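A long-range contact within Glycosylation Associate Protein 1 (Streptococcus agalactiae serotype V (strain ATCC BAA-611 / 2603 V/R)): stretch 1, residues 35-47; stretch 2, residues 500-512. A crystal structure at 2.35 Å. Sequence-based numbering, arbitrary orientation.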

ATOM      1  N   ILE A  35      -8.950  -1.945   2.243  1.00 36.84           N
ATOM      2  CA  ILE A  35      -8.453  -2.862   3.270  1.00 36.22           C
ATOM      3  C   ILE A  35      -9.129  -2.564   4.598  1.00 36.12           C
ATOM      4  O   ILE A  35      -9.650  -3.456   5.278  1.00 35.85           O
ATOM      5  N   ASN A  36      -9.115  -1.294   4.986  1.00 34.18           N
ATOM      6  CA  ASN A  36      -9.690  -0.904   6.260  1.00 36.39           C
ATOM      7  C   ASN A  36     -11.163  -1.293   6.338  1.00 39.99           C
ATOM      8  O   ASN A  36     -11.614  -1.844   7.350  1.00 40.86           O
ATOM      9  N   GLN A  37     -11.913  -1.057   5.253  1.00 39.25           N
ATOM     10  CA  GLN A  37     -13.351  -1.304   5.275  1.00 40.42           C
ATOM     11  C   GLN A  37     -13.667  -2.790   5.220  1.00 40.00           C
ATOM     12  O   GLN A  37     -14.613  -3.249   5.868  1.00 41.86           O
ATOM     13  N   MET A  38     -12.908  -3.564   4.447  1.00 35.86           N
ATOM     14  CA  MET A  38     -13.230  -4.986   4.412  1.00 40.41           C
ATOM     15  C   MET A  38     -12.929  -5.664   5.738  1.00 42.83           C
ATOM     16  O   MET A  38     -13.639  -6.599   6.127  1.00 43.31           O
ATOM     17  N   LYS A  39     -11.882  -5.212   6.435  1.00 40.92           N
ATOM     18  CA  LYS A  39     -11.564  -5.765   7.743  1.00 44.49           C
ATOM     19  C   LYS A  39     -12.712  -5.544   8.718  1.00 44.68           C
ATOM     20  O   LYS A  39     -13.120  -6.468   9.425  1.00 45.49           O
ATOM     21  N   MET A  40     -13.256  -4.323   8.759  1.00 42.18           N
ATOM     22  CA  MET A  40     -14.291  -4.026   9.740  1.00 44.99           C
ATOM     23  C   MET A  40     -15.621  -4.665   9.372  1.00 45.26           C
ATOM     24  O   MET A  40     -16.398  -5.026  10.266  1.00 44.85           O
ATOM     25  N   PHE A  41     -15.904  -4.829   8.078  1.00 41.63           N
ATOM     26  CA  PHE A  41     -17.066  -5.632   7.724  1.00 42.77           C
ATOM     27  C   PHE A  41     -16.862  -7.081   8.138  1.00 45.03           C
ATOM     28  O   PHE A  41     -17.825  -7.751   8.524  1.00 45.51           O
ATOM     29  N   ASP A  42     -15.615  -7.565   8.081  1.00 44.20           N
ATOM     30  CA  ASP A  42     -15.291  -8.910   8.557  1.00 48.63           C
ATOM     31  C   ASP A  42     -15.485  -9.019  10.065  1.00 48.48           C
ATOM     32  O   ASP A  42     -16.176  -9.926  10.548  1.00 48.85           O
ATOM     33  N   TYR A  43     -14.846  -8.121  10.824  1.00 48.74           N
ATOM     34  CA  TYR A  43     -15.071  -8.025  12.262  1.00 50.12           C
ATOM     35  C   TYR A  43     -16.554  -7.957  12.583  1.00 54.97           C
ATOM     36  O   TYR A  43     -16.989  -8.452  13.633  1.00 57.14           O
ATOM     37  N   ALA A  44     -17.342  -7.330  11.703  1.00 47.34           N
ATOM     38  CA  ALA A  44     -18.767  -7.161  11.922  1.00 46.52           C
ATOM     39  C   ALA A  44     -19.564  -8.360  11.450  1.00 47.41           C
ATOM     40  O   ALA A  44     -20.790  -8.358  11.586  1.00 45.23           O
ATOM     41  N   GLY A  45     -18.904  -9.371  10.888  1.00 46.29           N
ATOM     42  CA  GLY A  45     -19.605 -10.566  10.461  1.00 45.28           C
ATOM     43  C   GLY A  45     -20.398 -10.451   9.178  1.00 45.74           C
ATOM     44  O   GLY A  45     -21.217 -11.331   8.902  1.00 50.84           O
ATOM     45  N   LYS A  46     -20.176  -9.418   8.369  1.00 46.28           N
ATOM     46  CA  LYS A  46     -20.891  -9.295   7.104  1.00 45.91           C
ATOM     47  C   LYS A  46     -20.296 -10.208   6.037  1.00 45.94           C
ATOM     48  O   LYS A  46     -19.097 -10.495   6.023  1.00 47.70           O
ATOM     49  N   GLU A  47     -21.159 -10.677   5.150  1.00 45.28           N
ATOM     50  CA  GLU A  47     -20.723 -11.417   3.976  1.00 47.80           C
ATOM     51  C   GLU A  47     -20.208 -10.426   2.940  1.00 45.94           C
ATOM     52  O   GLU A  47     -20.872  -9.432   2.641  1.00 42.67           O
ATOM     53  N   ASP A 500     -14.710   1.641  18.159  1.00 61.15           N
ATOM     54  CA  ASP A 500     -15.789   2.014  17.251  1.00 67.13           C
ATOM     55  C   ASP A 500     -15.666   1.276  15.927  1.00 64.78           C
ATOM     56  O   ASP A 500     -16.654   1.153  15.193  1.00 59.78           O
ATOM     57  N   TYR A 501     -14.472   0.759  15.640  1.00 65.38           N
ATOM     58  CA  TYR A 501     -14.078   0.070  14.423  1.00 56.50           C
ATOM     59  C   TYR A 501     -14.080  -1.449  14.568  1.00 53.62           C
ATOM     60  O   TYR A 501     -14.481  -2.148  13.641  1.00 54.16           O
ATOM     61  N   THR A 502     -13.635  -1.986  15.708  1.00 59.91           N
ATOM     62  CA  THR A 502     -13.722  -3.431  15.920  1.00 58.45           C
ATOM     63  C   THR A 502     -15.104  -3.872  16.386  1.00 57.82           C
ATOM     64  O   THR A 502     -15.487  -5.023  16.156  1.00 56.78           O
ATOM     65  N   GLY A 503     -15.850  -2.994  17.041  1.00 54.44           N
ATOM     66  CA  GLY A 503     -17.086  -3.344  17.695  1.00 55.94           C
ATOM     67  C   GLY A 503     -18.299  -3.413  16.810  1.00 58.30           C
ATOM     68  O   GLY A 503     -19.347  -3.869  17.273  1.00 49.64           O
ATOM     69  N   GLY A 504     -18.195  -2.972  15.556  1.00 55.52           N
ATOM     70  CA  GLY A 504     -19.275  -3.085  14.604  1.00 48.00           C
ATOM     71  C   GLY A 504     -20.200  -1.894  14.529  1.00 51.00           C
ATOM     72  O   GLY A 504     -21.032  -1.835  13.615  1.00 52.58           O
ATOM     73  N   GLN A 505     -20.072  -0.935  15.441  1.00 55.68           N
ATOM     74  CA  GLN A 505     -21.019   0.175  15.470  1.00 59.58           C
ATOM     75  C   GLN A 505     -20.847   1.087  14.263  1.00 52.45           C
ATOM     76  O   GLN A 505     -21.831   1.594  13.719  1.00 56.04           O
ATOM     77  N   LEU A 506     -19.611   1.311  13.838  1.00 51.44           N
ATOM     78  CA  LEU A 506     -19.370   2.096  12.636  1.00 52.78           C
ATOM     79  C   LEU A 506     -20.019   1.442  11.417  1.00 52.94           C
ATOM     80  O   LEU A 506     -20.711   2.106  10.631  1.00 47.95           O
ATOM     81  N   VAL A 507     -19.823   0.125  11.262  1.00 49.92           N
ATOM     82  CA  VAL A 507     -20.399  -0.598  10.127  1.00 48.13           C
ATOM     83  C   VAL A 507     -21.914  -0.452  10.120  1.00 49.69           C
ATOM     84  O   VAL A 507     -22.530  -0.194   9.080  1.00 48.78           O
ATOM     85  N   GLU A 508     -22.532  -0.622  11.286  1.00 52.94           N
ATOM     86  CA  GLU A 508     -23.979  -0.499  11.384  1.00 53.05           C
ATOM     87  C   GLU A 508     -24.440   0.925  11.092  1.00 52.50           C
ATOM     88  O   GLU A 508     -25.487   1.124  10.472  1.00 53.75           O
ATOM     89  N   ARG A 509     -23.669   1.926  11.520  1.00 54.04           N
ATOM     90  CA  ARG A 509     -24.004   3.312  11.187  1.00 61.22           C
ATOM     91  C   ARG A 509     -23.960   3.540   9.680  1.00 53.20           C
ATOM     92  O   ARG A 509     -24.870   4.150   9.107  1.00 53.05           O
ATOM     93  N   ILE A 510     -22.897   3.061   9.026  1.00 51.94           N
ATOM     94  CA  ILE A 510     -22.801   3.141   7.570  1.00 50.99           C
ATOM     95  C   ILE A 510     -24.000   2.460   6.934  1.00 47.26           C
ATOM     96  O   ILE A 510     -24.673   3.029   6.066  1.00 47.46           O
ATOM     97  N   ILE A 511     -24.307   1.249   7.394  1.00 47.90           N
ATOM     98  CA  ILE A 511     -25.312   0.414   6.740  1.00 49.63           C
ATOM     99  C   ILE A 511     -26.702   1.023   6.861  1.00 51.82           C
ATOM    100  O   ILE A 511     -27.485   1.007   5.904  1.00 52.14           O
ATOM    101  N   ASN A 512     -27.051   1.524   8.047  1.00 51.76           N
ATOM    102  CA  ASN A 512     -28.398   2.035   8.291  1.00 51.83           C
ATOM    103  C   ASN A 512     -28.547   3.507   7.946  1.00 49.61           C
ATOM    104  O   ASN A 512     -29.630   4.062   8.140  1.00 49.39           O
TER

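Helix 35-43 and helix 505-512 cross at -102°, their axes 9.4 Å apart at closest approach, and the contact buries 663 Å² in all. Met40 (chi1 p, chi2 t, chi3 p) points toward stretch 2 and fills the hollow between Tyr501, Leu506 and Val507: its CE lies 3.2 Å from Tyr501 CD2 and 3.6 Å from Leu506 CD2, while its SD sits 3.4 Å from Val507 CG2. Tyr501 (chi1 t) leaves its backbone sideways, but its ring reaches back along the first helix, with one face over Met40 CB. At the ring's tip, Tyr501 OH donates a hydrogen bond to Asn36 O (2.9 Å), a carbonyl that also accepts from Met40 N within its helix. Tyr43 (m) brings its CE2 to 3.8 Å from Tyr501 CE1, and the same atom lies 3.9 Å from Thr502 CG2. Val507 (t) is the matching bump from stretch 2: its CG1 lies over one face of the Phe41 (m) ring, 4.1 Å from the ring centroid, and also meets Ala44 CB at 3.9 Å. The backbones come nearest at Ala44 and Gly504, with CA atoms 4.9 Å apart and Ala44 CB 4.4 Å from Gly504 CA. Beyond the helix end, Lys46 (m, m) lays its CE 3.4 Å from Ile511 CD1, and its NZ makes a salt bridge with Glu508 OE1, a weak hydrogen bond at 3.3 Å.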

ATOM      1  CB  ILE A  35      -6.921  -2.752   3.405  1.00 33.06           C
ATOM      2  CG1 ILE A  35      -6.208  -2.998   2.064  1.00 31.13           C
ATOM      3  CG2 ILE A  35      -6.433  -3.637   4.569  1.00 27.67           C
ATOM      4  CD1 ILE A  35      -6.186  -4.420   1.644  1.00 34.75           C
ATOM      5  CB  ASN A  36      -9.492   0.597   6.446  1.00 35.25           C
ATOM      6  CG  ASN A  36     -10.331   1.148   7.552  1.00 41.90           C
ATOM      7  OD1 ASN A  36     -11.510   1.463   7.355  1.00 43.63           O
ATOM      8  ND2 ASN A  36      -9.744   1.241   8.741  1.00 37.38           N
ATOM      9  CB  GLN A  37     -14.034  -0.563   4.121  1.00 33.76           C
ATOM     10  CG  GLN A  37     -14.062   0.940   4.361  1.00 34.84           C
ATOM     11  CD  GLN A  37     -14.180   1.761   3.096  1.00 33.86           C
ATOM     12  OE1 GLN A  37     -14.616   1.265   2.052  1.00 31.48           O
ATOM     13  NE2 GLN A  37     -13.804   3.034   3.186  1.00 31.75           N
ATOM     14  CB  MET A  38     -12.471  -5.693   3.307  1.00 38.47           C
ATOM     15  CG  MET A  38     -12.879  -7.153   3.204  1.00 50.68           C
ATOM     16  SD  MET A  38     -12.783  -7.695   1.503  1.00 60.31           S
ATOM     17  CE  MET A  38     -11.636  -6.442   0.949  1.00 38.26           C
ATOM     18  CB  LYS A  39     -10.270  -5.144   8.284  1.00 44.12           C
ATOM     19  CG  LYS A  39      -8.977  -5.665   7.648  1.00 44.86           C
ATOM     20  CD  LYS A  39      -8.325  -6.786   8.476  1.00 47.31           C
ATOM     21  CE  LYS A  39      -9.065  -8.104   8.298  1.00 47.99           C
ATOM     22  NZ  LYS A  39      -8.270  -9.322   8.611  1.00 43.26           N
ATOM     23  CB  MET A  40     -14.450  -2.520   9.917  1.00 45.53           C
ATOM     24  CG  MET A  40     -14.805  -1.768   8.678  1.00 44.69           C
ATOM     25  SD  MET A  40     -15.765  -0.311   9.145  1.00 63.84           S
ATOM     26  CE  MET A  40     -14.505   0.897   9.461  1.00 48.16           C
ATOM     27  CB  PHE A  41     -17.369  -5.519   6.229  1.00 40.78           C
ATOM     28  CG  PHE A  41     -18.182  -4.312   5.886  1.00 40.86           C
ATOM     29  CD1 PHE A  41     -17.665  -3.047   6.073  1.00 39.14           C
ATOM     30  CD2 PHE A  41     -19.486  -4.438   5.430  1.00 39.51           C
ATOM     31  CE1 PHE A  41     -18.416  -1.928   5.790  1.00 42.05           C
ATOM     32  CE2 PHE A  41     -20.250  -3.318   5.145  1.00 36.91           C
ATOM     33  CZ  PHE A  41     -19.715  -2.062   5.313  1.00 35.76           C
ATOM     34  CB  ASP A  42     -13.843  -9.266   8.192  1.00 50.56           C
ATOM     35  CG  ASP A  42     -13.703  -9.779   6.765  1.00 52.30           C
ATOM     36  OD1 ASP A  42     -14.715  -9.763   6.032  1.00 52.88           O
ATOM     37  OD2 ASP A  42     -12.588 -10.204   6.383  1.00 52.23           O
ATOM     38  CB  TYR A  43     -14.383  -6.778  12.830  1.00 47.61           C
ATOM     39  CG  TYR A  43     -12.871  -6.804  12.818  1.00 51.75           C
ATOM     40  CD1 TYR A  43     -12.173  -8.005  12.888  1.00 58.29           C
ATOM     41  CD2 TYR A  43     -12.140  -5.624  12.749  1.00 49.12           C
ATOM     42  CE1 TYR A  43     -10.784  -8.028  12.886  1.00 60.62           C
ATOM     43  CE2 TYR A  43     -10.759  -5.636  12.731  1.00 49.20           C
ATOM     44  CZ  TYR A  43     -10.088  -6.839  12.808  1.00 57.18           C
ATOM     45  OH  TYR A  43      -8.718  -6.863  12.808  1.00 59.60           O
ATOM     46  CB  ALA A  44     -19.270  -5.898  11.220  1.00 45.42           C
ATOM     47  CB  LYS A  46     -20.872  -7.848   6.612  1.00 45.41           C
ATOM     48  CG  LYS A  46     -21.411  -6.855   7.637  1.00 48.09           C
ATOM     49  CD  LYS A  46     -22.659  -7.412   8.306  1.00 42.89           C
ATOM     50  CE  LYS A  46     -23.665  -6.327   8.591  1.00 49.29           C
ATOM     51  NZ  LYS A  46     -23.744  -5.983  10.024  1.00 49.06           N
ATOM     52  CB  GLU A  47     -21.885 -12.237   3.414  1.00 46.96           C
ATOM     53  CG  GLU A  47     -21.548 -13.686   3.080  1.00 60.02           C
ATOM     54  CD  GLU A  47     -21.095 -14.498   4.291  1.00 67.55           C
ATOM     55  OE1 GLU A  47     -19.954 -15.012   4.264  1.00 71.42           O
ATOM     56  OE2 GLU A  47     -21.875 -14.635   5.266  1.00 72.62           O
ATOM     57  CB  ASP A 500     -15.792   3.528  17.011  1.00 70.84           C
ATOM     58  CG  ASP A 500     -15.690   4.323  18.300  1.00 77.08           C
ATOM     59  OD1 ASP A 500     -15.119   5.438  18.274  1.00 81.40           O
ATOM     60  OD2 ASP A 500     -16.180   3.831  19.342  1.00 80.99           O
ATOM     61  CB  TYR A 501     -12.680   0.569  14.024  1.00 58.06           C
ATOM     62  CG  TYR A 501     -11.994  -0.161  12.900  1.00 55.28           C
ATOM     63  CD1 TYR A 501     -11.122  -1.216  13.150  1.00 48.13           C
ATOM     64  CD2 TYR A 501     -12.190   0.230  11.587  1.00 53.34           C
ATOM     65  CE1 TYR A 501     -10.486  -1.872  12.112  1.00 44.61           C
ATOM     66  CE2 TYR A 501     -11.565  -0.421  10.544  1.00 50.57           C
ATOM     67  CZ  TYR A 501     -10.705  -1.460  10.812  1.00 47.01           C
ATOM     68  OH  TYR A 501     -10.086  -2.081   9.760  1.00 45.77           O
ATOM     69  CB  THR A 502     -12.694  -3.903  16.948  1.00 51.60           C
ATOM     70  OG1 THR A 502     -12.544  -2.911  17.970  1.00 65.32           O
ATOM     71  CG2 THR A 502     -11.362  -4.165  16.283  1.00 57.32           C
ATOM     72  CB  GLN A 505     -20.866   0.960  16.768  1.00 63.54           C
ATOM     73  CG  GLN A 505     -21.295   0.180  17.994  1.00 70.28           C
ATOM     74  CD  GLN A 505     -20.141  -0.549  18.649  1.00 73.20           C
ATOM     75  OE1 GLN A 505     -19.083  -0.749  18.036  1.00 73.36           O
ATOM     76  NE2 GLN A 505     -20.344  -0.971  19.897  1.00 76.82           N
ATOM     77  CB  LEU A 506     -17.860   2.267  12.444  1.00 52.43           C
ATOM     78  CG  LEU A 506     -17.391   3.324  11.454  1.00 50.88           C
ATOM     79  CD1 LEU A 506     -18.118   4.636  11.673  1.00 44.96           C
ATOM     80  CD2 LEU A 506     -15.896   3.506  11.586  1.00 52.33           C
ATOM     81  CB  VAL A 507     -19.989  -2.081  10.169  1.00 48.67           C
ATOM     82  CG1 VAL A 507     -20.852  -2.895   9.223  1.00 42.94           C
ATOM     83  CG2 VAL A 507     -18.515  -2.241   9.822  1.00 48.00           C
ATOM     84  CB  GLU A 508     -24.439  -0.949  12.767  1.00 57.75           C
ATOM     85  CG  GLU A 508     -25.855  -1.471  12.788  1.00 65.47           C
ATOM     86  CD  GLU A 508     -25.993  -2.800  12.068  1.00 69.53           C
ATOM     87  OE1 GLU A 508     -24.951  -3.446  11.783  1.00 63.77           O
ATOM     88  OE2 GLU A 508     -27.149  -3.197  11.788  1.00 71.49           O
ATOM     89  CB  ARG A 509     -23.053   4.271  11.908  1.00 63.57           C
ATOM     90  CG  ARG A 509     -23.260   5.749  11.568  1.00 70.34           C
ATOM     91  CD  ARG A 509     -22.559   6.650  12.584  1.00 83.80           C
ATOM     92  NE  ARG A 509     -23.069   6.415  13.933  1.00135.30           N
ATOM     93  CZ  ARG A 509     -22.387   5.810  14.901  1.00117.63           C
ATOM     94  NH1 ARG A 509     -21.147   5.382  14.682  1.00 88.81           N
ATOM     95  NH2 ARG A 509     -22.945   5.637  16.092  1.00142.64           N
ATOM     96  CB  ILE A 510     -21.480   2.514   7.079  1.00 45.61           C
ATOM     97  CG1 ILE A 510     -20.282   3.317   7.574  1.00 44.97           C
ATOM     98  CG2 ILE A 510     -21.447   2.424   5.559  1.00 40.54           C
ATOM     99  CD1 ILE A 510     -18.980   2.561   7.453  1.00 44.25           C
ATOM    100  CB  ILE A 511     -25.284  -1.004   7.328  1.00 53.60           C
ATOM    101  CG1 ILE A 511     -24.092  -1.778   6.780  1.00 52.65           C
ATOM    102  CG2 ILE A 511     -26.562  -1.748   6.993  1.00 56.19           C
ATOM    103  CD1 ILE A 511     -23.915  -3.089   7.467  1.00 55.70           C
ATOM    104  CB  ASN A 512     -28.814   1.806   9.756  1.00 51.66           C
ATOM    105  CG  ASN A 512     -28.928   0.321  10.112  1.00 62.37           C
ATOM    106  OD1 ASN A 512     -28.472  -0.115  11.175  1.00 66.98           O
ATOM    107  ND2 ASN A 512     -29.528  -0.464   9.216  1.00 57.95           N
TER